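Local coordinates for protein intracellular exo-alpha-(1->5)-L-arabinofuranosidase (Bifidobacterium longum, PDB 2Y2W) that hydrolyses terminal alpha-L-arabinofuranosyl residues from arabinans and arabinoxylan as a family 51 glycoside hydrolase, contributing to breakdown of plant cell walls, at residues F92-D95 with V96-L99; D235-A238 with H239-L243. All coordinates share one frame; numbering follows the deposited sequence.

Contact 1. Residues F92-D95 with V96-L99; sequences FRQD and VLDL
The first turn of helix 94-103 opens with L97 N bonded to R93 O at 3.2 Å and D98 N to Q94 O at 2.8 Å, which places R93 at the N-cap. R93 reaches forward along the start of the helix and grips D95 side-on, NE to OD1 at 3.1 Å and NH2 to OD2 at 3.0 Å, both oxygens lying near the guanidinium plane. The bend in its chain (chi3 72°) brings NE within 3.8 Å of V96 CG2, while NH1 is left to E81 and the carbonyl of E420. Elsewhere on the turn, Q94 and D98 meet roughly at right angles: Q94 NE2 gives a straight bond to D98 OD1 (3.2 Å, 164°), in the plane of its own amide but from above the carboxylate plane. Q94 OE1 accepts from K158, so the amide links a helix-start carboxylate to a lysine of helix 149-159. Replacing Q94 by an alanine removes the whole amide, and both D98 OD1 and K158 NZ would probably lose this partner. F92 CB touches L97 CD1, and its ring meets W155 edge-to-face. Helix 149-159 thus packs against F92 and L97, while strands 417-419 and 425-427 contact R93 and L99.

Contact 2. Residues D235-A238 with H239-L243; sequences DKVA and HAMKL
K236 O is gripped twice, by A240 N at 3.2 Å and by a water that donates to it at 2.8 Å. The site lies on helix 227-244, the crossover helix of a beta-alpha-beta unit between the parallel strands 209-212 and 249-252 of the (beta/alpha)8 barrel. The same water sits 2.9 Å from H239 ND1, in the plane of the imidazole at its edge, and so joins the ring to a carbonyl one turn earlier. The ring reaches it because CG stands anti to the backbone N (chi1 163°), and this water bond would be expected to limit its rotation. H239 also meets the ring of H224 of the second subunit edge-to-face, and that histidine's NE2 bonds to D235 OD2. K236 NZ forms a salt bridge with E229 of the second subunit, so this polar side of the helix belongs to the subunit interface.

The other side faces the barrel. V237 and M241 lie side by side and point the same way, with V237 on I212 and M241 on W210, L250 and L181 of helix 174-185. A238 adds its methyl to I212 and L250. Beneath these side chains the i+4 to i backbone hydrogen bonds continue, M241 N to V237 O at 3.0 Å and K242 N to A238 O at 3.1 Å. The thioether of M241 lies back along the helix, with SD 3.8 Å from V237 CG1.

Both contacts are local and mainly buried, one at a helix start and one along a helix, with centres about 36 Å apart. Contact 1 has partly exposed Q94 and D95 and exposed D98; contact 2 has no fully exposed touching residue, the second subunit covering its polar side. They hold different elements: contact 1 starts helix 94-103 beside helix 149-159 and strands 417-419 and 425-427, whereas contact 2 backs onto barrel strands 209-212 and 249-252. At the helix start, charged and amide side chains pair within the turn and with the same chain; in the C-terminal half of helix 227-244, helical backbone bonds and one water do the local work, and D235 and K236 direct their charged ends to another subunit.

Contact 1. Residues F92-D95 with V96-L99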
ATOM      1  N   PHE D  92      35.053 -14.001  -6.712  1.00 30.06           N
ATOM      2  CA  PHE D  92      34.246 -15.028  -7.367  1.00 30.02           C
ATOM      3  C   PHE D  92      35.080 -16.273  -7.634  1.00 30.01           C
ATOM      4  O   PHE D  92      36.221 -16.177  -8.093  1.00 29.97           O
ATOM      5  CB  PHE D  92      33.638 -14.522  -8.683  1.00 30.03           C
ATOM      6  CG  PHE D  92      32.903 -13.213  -8.565  1.00 29.83           C
ATOM      7  CD1 PHE D  92      31.963 -13.005  -7.559  1.00 29.48           C
ATOM      8  CD2 PHE D  92      33.136 -12.193  -9.483  1.00 29.93           C
ATOM      9  CE1 PHE D  92      31.286 -11.797  -7.457  1.00 29.48           C
ATOM     10  CE2 PHE D  92      32.457 -10.979  -9.390  1.00 30.12           C
ATOM     11  CZ  PHE D  92      31.531 -10.782  -8.374  1.00 29.53           C
ATOM     12  N   ARG D  93      34.503 -17.437  -7.346  1.00 29.96           N
ATOM     13  CA  ARG D  93      35.173 -18.713  -7.580  1.00 29.93           C
ATOM     14  C   ARG D  93      35.279 -18.996  -9.070  1.00 29.95           C
ATOM     15  O   ARG D  93      34.267 -19.039  -9.772  1.00 30.05           O
ATOM     16  CB  ARG D  93      34.426 -19.852  -6.884  1.00 29.88           C
ATOM     17  CG  ARG D  93      34.760 -20.009  -5.414  1.00 29.84           C
ATOM     18  CD  ARG D  93      33.938 -21.117  -4.759  1.00 29.72           C
ATOM     19  NE  ARG D  93      34.356 -22.453  -5.181  1.00 29.75           N
ATOM     20  CZ  ARG D  93      34.114 -23.571  -4.500  1.00 29.93           C
ATOM     21  NH1 ARG D  93      33.463 -23.533  -3.343  1.00 29.71           N
ATOM     22  NH2 ARG D  93      34.537 -24.735  -4.974  1.00 30.26           N
ATOM     23  N   GLN D  94      36.506 -19.186  -9.549  1.00 29.97           N
ATOM     24  CA  GLN D  94      36.738 -19.452 -10.969  1.00 29.93           C
ATOM     25  C   GLN D  94      36.329 -20.864 -11.364  1.00 29.78           C
ATOM     26  O   GLN D  94      35.835 -21.075 -12.470  1.00 29.86           O
ATOM     27  CB  GLN D  94      38.198 -19.181 -11.360  1.00 29.97           C
ATOM     28  CG  GLN D  94      38.447 -19.077 -12.873  1.00 30.00           C
ATOM     29  CD  GLN D  94      37.609 -17.997 -13.554  1.00 30.10           C
ATOM     30  OE1 GLN D  94      37.699 -16.814 -13.223  1.00 29.82           O
ATOM     31  NE2 GLN D  94      36.792 -18.409 -14.516  1.00 30.24           N
ATOM     32  N   ASP D  95      36.524 -21.823 -10.461  1.00 29.74           N
ATOM     33  CA  ASP D  95      36.144 -23.211 -10.734  1.00 29.87           C
ATOM     34  C   ASP D  95      34.639 -23.347 -10.968  1.00 29.80           C
ATOM     35  O   ASP D  95      34.200 -24.149 -11.797  1.00 29.97           O
ATOM     36  CB  ASP D  95      36.638 -24.169  -9.636  1.00 29.89           C
ATOM     37  CG  ASP D  95      36.125 -23.809  -8.240  1.00 30.48           C
ATOM     38  OD1 ASP D  95      35.442 -22.774  -8.074  1.00 30.88           O
ATOM     39  OD2 ASP D  95      36.418 -24.579  -7.297  1.00 30.67           O
ATOM     40  N   VAL D  96      33.862 -22.544 -10.242  1.00 29.59           N
ATOM     41  CA  VAL D  96      32.414 -22.496 -10.401  1.00 29.35           C
ATOM     42  C   VAL D  96      32.060 -21.822 -11.726  1.00 29.25           C
ATOM     43  O   VAL D  96      31.231 -22.335 -12.483  1.00 29.26           O
ATOM     44  CB  VAL D  96      31.733 -21.793  -9.193  1.00 29.43           C
ATOM     45  CG1 VAL D  96      30.275 -21.462  -9.488  1.00 29.15           C
ATOM     46  CG2 VAL D  96      31.838 -22.668  -7.956  1.00 29.20           C
ATOM     47  N   LEU D  97      32.707 -20.690 -12.004  1.00 29.04           N
ATOM     48  CA  LEU D  97      32.549 -19.982 -13.279  1.00 28.91           C
ATOM     49  C   LEU D  97      32.871 -20.863 -14.489  1.00 28.93           C
ATOM     50  O   LEU D  97      32.155 -20.822 -15.494  1.00 28.93           O
ATOM     51  CB  LEU D  97      33.414 -18.720 -13.313  1.00 28.89           C
ATOM     52  CG  LEU D  97      32.845 -17.410 -12.768  1.00 28.82           C
ATOM     53  CD1 LEU D  97      33.961 -16.400 -12.544  1.00 28.18           C
ATOM     54  CD2 LEU D  97      31.783 -16.843 -13.702  1.00 28.68           C
ATOM     55  N   ASP D  98      33.943 -21.652 -14.385  1.00 28.89           N
ATOM     56  CA  ASP D  98      34.340 -22.585 -15.441  1.00 28.95           C
ATOM     57  C   ASP D  98      33.242 -23.603 -15.741  1.00 28.88           C
ATOM     58  O   ASP D  98      32.983 -23.912 -16.905  1.00 28.97           O
ATOM     59  CB  ASP D  98      35.646 -23.305 -15.077  1.00 29.01           C
ATOM     60  CG  ASP D  98      36.871 -22.397 -15.160  1.00 29.51           C
ATOM     61  OD1 ASP D  98      36.814 -21.342 -15.836  1.00 30.26           O
ATOM     62  OD2 ASP D  98      37.902 -22.746 -14.544  1.00 29.73           O
ATOM     63  N   LEU D  99      32.598 -24.111 -14.691  1.00 28.74           N
ATOM     64  CA  LEU D  99      31.498 -25.065 -14.843  1.00 28.65           C
ATOM     65  C   LEU D  99      30.197 -24.424 -15.330  1.00 28.53           C
ATOM     66  O   LEU D  99      29.351 -25.108 -15.907  1.00 28.60           O
ATOM     67  CB  LEU D  99      31.254 -25.842 -13.543  1.00 28.71           C
ATOM     68  CG  LEU D  99      32.327 -26.847 -13.101  1.00 28.83           C
ATOM     69  CD1 LEU D  99      31.937 -27.498 -11.789  1.00 28.84           C
ATOM     70  CD2 LEU D  99      32.574 -27.911 -14.159  1.00 28.96           C
TER

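Contact 2. Residues D235-A238 with H239-L243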
ATOM      1  N   ASP D 235       0.175  -4.107 -12.917  1.00 24.95           N
ATOM      2  CA  ASP D 235      -0.260  -3.155 -13.935  1.00 24.95           C
ATOM      3  C   ASP D 235       0.400  -1.796 -13.727  1.00 24.70           C
ATOM      4  O   ASP D 235       0.844  -1.170 -14.690  1.00 24.84           O
ATOM      5  CB  ASP D 235      -1.787  -3.015 -13.937  1.00 25.24           C
ATOM      6  CG  ASP D 235      -2.289  -2.009 -14.971  1.00 26.02           C
ATOM      7  OD1 ASP D 235      -1.722  -1.935 -16.085  1.00 27.10           O
ATOM      8  OD2 ASP D 235      -3.264  -1.292 -14.664  1.00 26.82           O
ATOM      9  N   LYS D 236       0.463  -1.352 -12.472  1.00 24.35           N
ATOM     10  CA  LYS D 236       1.119  -0.092 -12.113  1.00 24.12           C
ATOM     11  C   LYS D 236       2.628  -0.129 -12.373  1.00 24.01           C
ATOM     12  O   LYS D 236       3.175   0.780 -13.000  1.00 23.86           O
ATOM     13  CB  LYS D 236       0.846   0.268 -10.648  1.00 24.09           C
ATOM     14  CG  LYS D 236      -0.580   0.727 -10.364  1.00 24.34           C
ATOM     15  CD  LYS D 236      -0.845   0.845  -8.864  1.00 24.25           C
ATOM     16  CE  LYS D 236      -2.327   1.060  -8.565  1.00 24.51           C
ATOM     17  NZ  LYS D 236      -3.198  -0.076  -9.008  1.00 24.28           N
ATOM     18  N   VAL D 237       3.284  -1.192 -11.905  1.00 23.85           N
ATOM     19  CA  VAL D 237       4.741  -1.324 -12.017  1.00 23.78           C
ATOM     20  C   VAL D 237       5.209  -1.546 -13.461  1.00 23.76           C
ATOM     21  O   VAL D 237       6.177  -0.923 -13.902  1.00 23.77           O
ATOM     22  CB  VAL D 237       5.297  -2.430 -11.079  1.00 23.79           C
ATOM     23  CG1 VAL D 237       6.813  -2.533 -11.192  1.00 23.48           C
ATOM     24  CG2 VAL D 237       4.906  -2.148  -9.636  1.00 23.75           C
ATOM     25  N   ALA D 238       4.519  -2.428 -14.186  1.00 23.81           N
ATOM     26  CA  ALA D 238       4.874  -2.745 -15.575  1.00 23.63           C
ATOM     27  C   ALA D 238       4.730  -1.541 -16.501  1.00 23.51           C
ATOM     28  O   ALA D 238       5.593  -1.295 -17.346  1.00 23.49           O
ATOM     29  CB  ALA D 238       4.052  -3.916 -16.092  1.00 23.62           C
ATOM     30  N   HIS D 239       3.640  -0.795 -16.335  1.00 23.39           N
ATOM     31  CA  HIS D 239       3.416   0.423 -17.112  1.00 23.32           C
ATOM     32  C   HIS D 239       4.503   1.469 -16.876  1.00 23.26           C
ATOM     33  O   HIS D 239       5.072   2.002 -17.832  1.00 23.22           O
ATOM     34  CB  HIS D 239       2.042   1.029 -16.808  1.00 23.34           C
ATOM     35  CG  HIS D 239       1.915   2.458 -17.236  1.00 23.58           C
ATOM     36  ND1 HIS D 239       1.971   3.508 -16.346  1.00 23.95           N
ATOM     37  CD2 HIS D 239       1.776   3.010 -18.464  1.00 23.38           C
ATOM     38  CE1 HIS D 239       1.852   4.646 -17.005  1.00 24.07           C
ATOM     39  NE2 HIS D 239       1.731   4.372 -18.292  1.00 24.15           N
ATOM     40  N   ALA D 240       4.772   1.756 -15.603  1.00 23.23           N
ATOM     41  CA  ALA D 240       5.744   2.771 -15.209  1.00 23.30           C
ATOM     42  C   ALA D 240       7.157   2.430 -15.670  1.00 23.50           C
ATOM     43  O   ALA D 240       7.888   3.303 -16.134  1.00 23.42           O
ATOM     44  CB  ALA D 240       5.709   2.984 -13.703  1.00 23.29           C
ATOM     45  N   MET D 241       7.537   1.162 -15.551  1.00 23.84           N
ATOM     46  CA  MET D 241       8.852   0.732 -16.007  1.00 24.25           C
ATOM     47  C   MET D 241       9.003   0.838 -17.524  1.00 24.65           C
ATOM     48  O   MET D 241      10.003   1.380 -18.003  1.00 24.82           O
ATOM     49  CB  MET D 241       9.191  -0.666 -15.495  1.00 24.19           C
ATOM     50  CG  MET D 241       9.623  -0.671 -14.038  1.00 24.51           C
ATOM     51  SD  MET D 241       9.913  -2.314 -13.378  1.00 25.06           S
ATOM     52  CE  MET D 241      11.402  -2.784 -14.257  1.00 25.35           C
ATOM     53  N   LYS D 242       8.011   0.347 -18.273  1.00 24.98           N
ATOM     54  CA  LYS D 242       8.027   0.473 -19.738  1.00 25.50           C
ATOM     55  C   LYS D 242       7.921   1.923 -20.209  1.00 25.61           C
ATOM     56  O   LYS D 242       8.356   2.250 -21.313  1.00 25.73           O
ATOM     57  CB  LYS D 242       6.957  -0.395 -20.411  1.00 25.52           C
ATOM     58  CG  LYS D 242       7.472  -1.759 -20.864  1.00 26.37           C
ATOM     59  CD  LYS D 242       6.471  -2.509 -21.740  1.00 27.82           C
ATOM     60  CE  LYS D 242       6.508  -2.034 -23.195  1.00 28.74           C
ATOM     61  NZ  LYS D 242       5.401  -2.630 -24.004  1.00 29.30           N
ATOM     62  N   LEU D 243       7.349   2.782 -19.370  1.00 25.81           N
ATOM     63  CA  LEU D 243       7.303   4.215 -19.644  1.00 26.06           C
ATOM     64  C   LEU D 243       8.694   4.842 -19.530  1.00 26.21           C
ATOM     65  O   LEU D 243       9.018   5.777 -20.260  1.00 26.23           O
ATOM     66  CB  LEU D 243       6.311   4.915 -18.708  1.00 25.97           C
ATOM     67  CG  LEU D 243       6.042   6.417 -18.872  1.00 26.19           C
ATOM     68  CD1 LEU D 243       5.695   6.808 -20.313  1.00 26.04           C
ATOM     69  CD2 LEU D 243       4.939   6.850 -17.924  1.00 26.46           C
TER
HETATM   70  O   HOH W   1       1.798   3.175 -13.480  1.00  9.92           O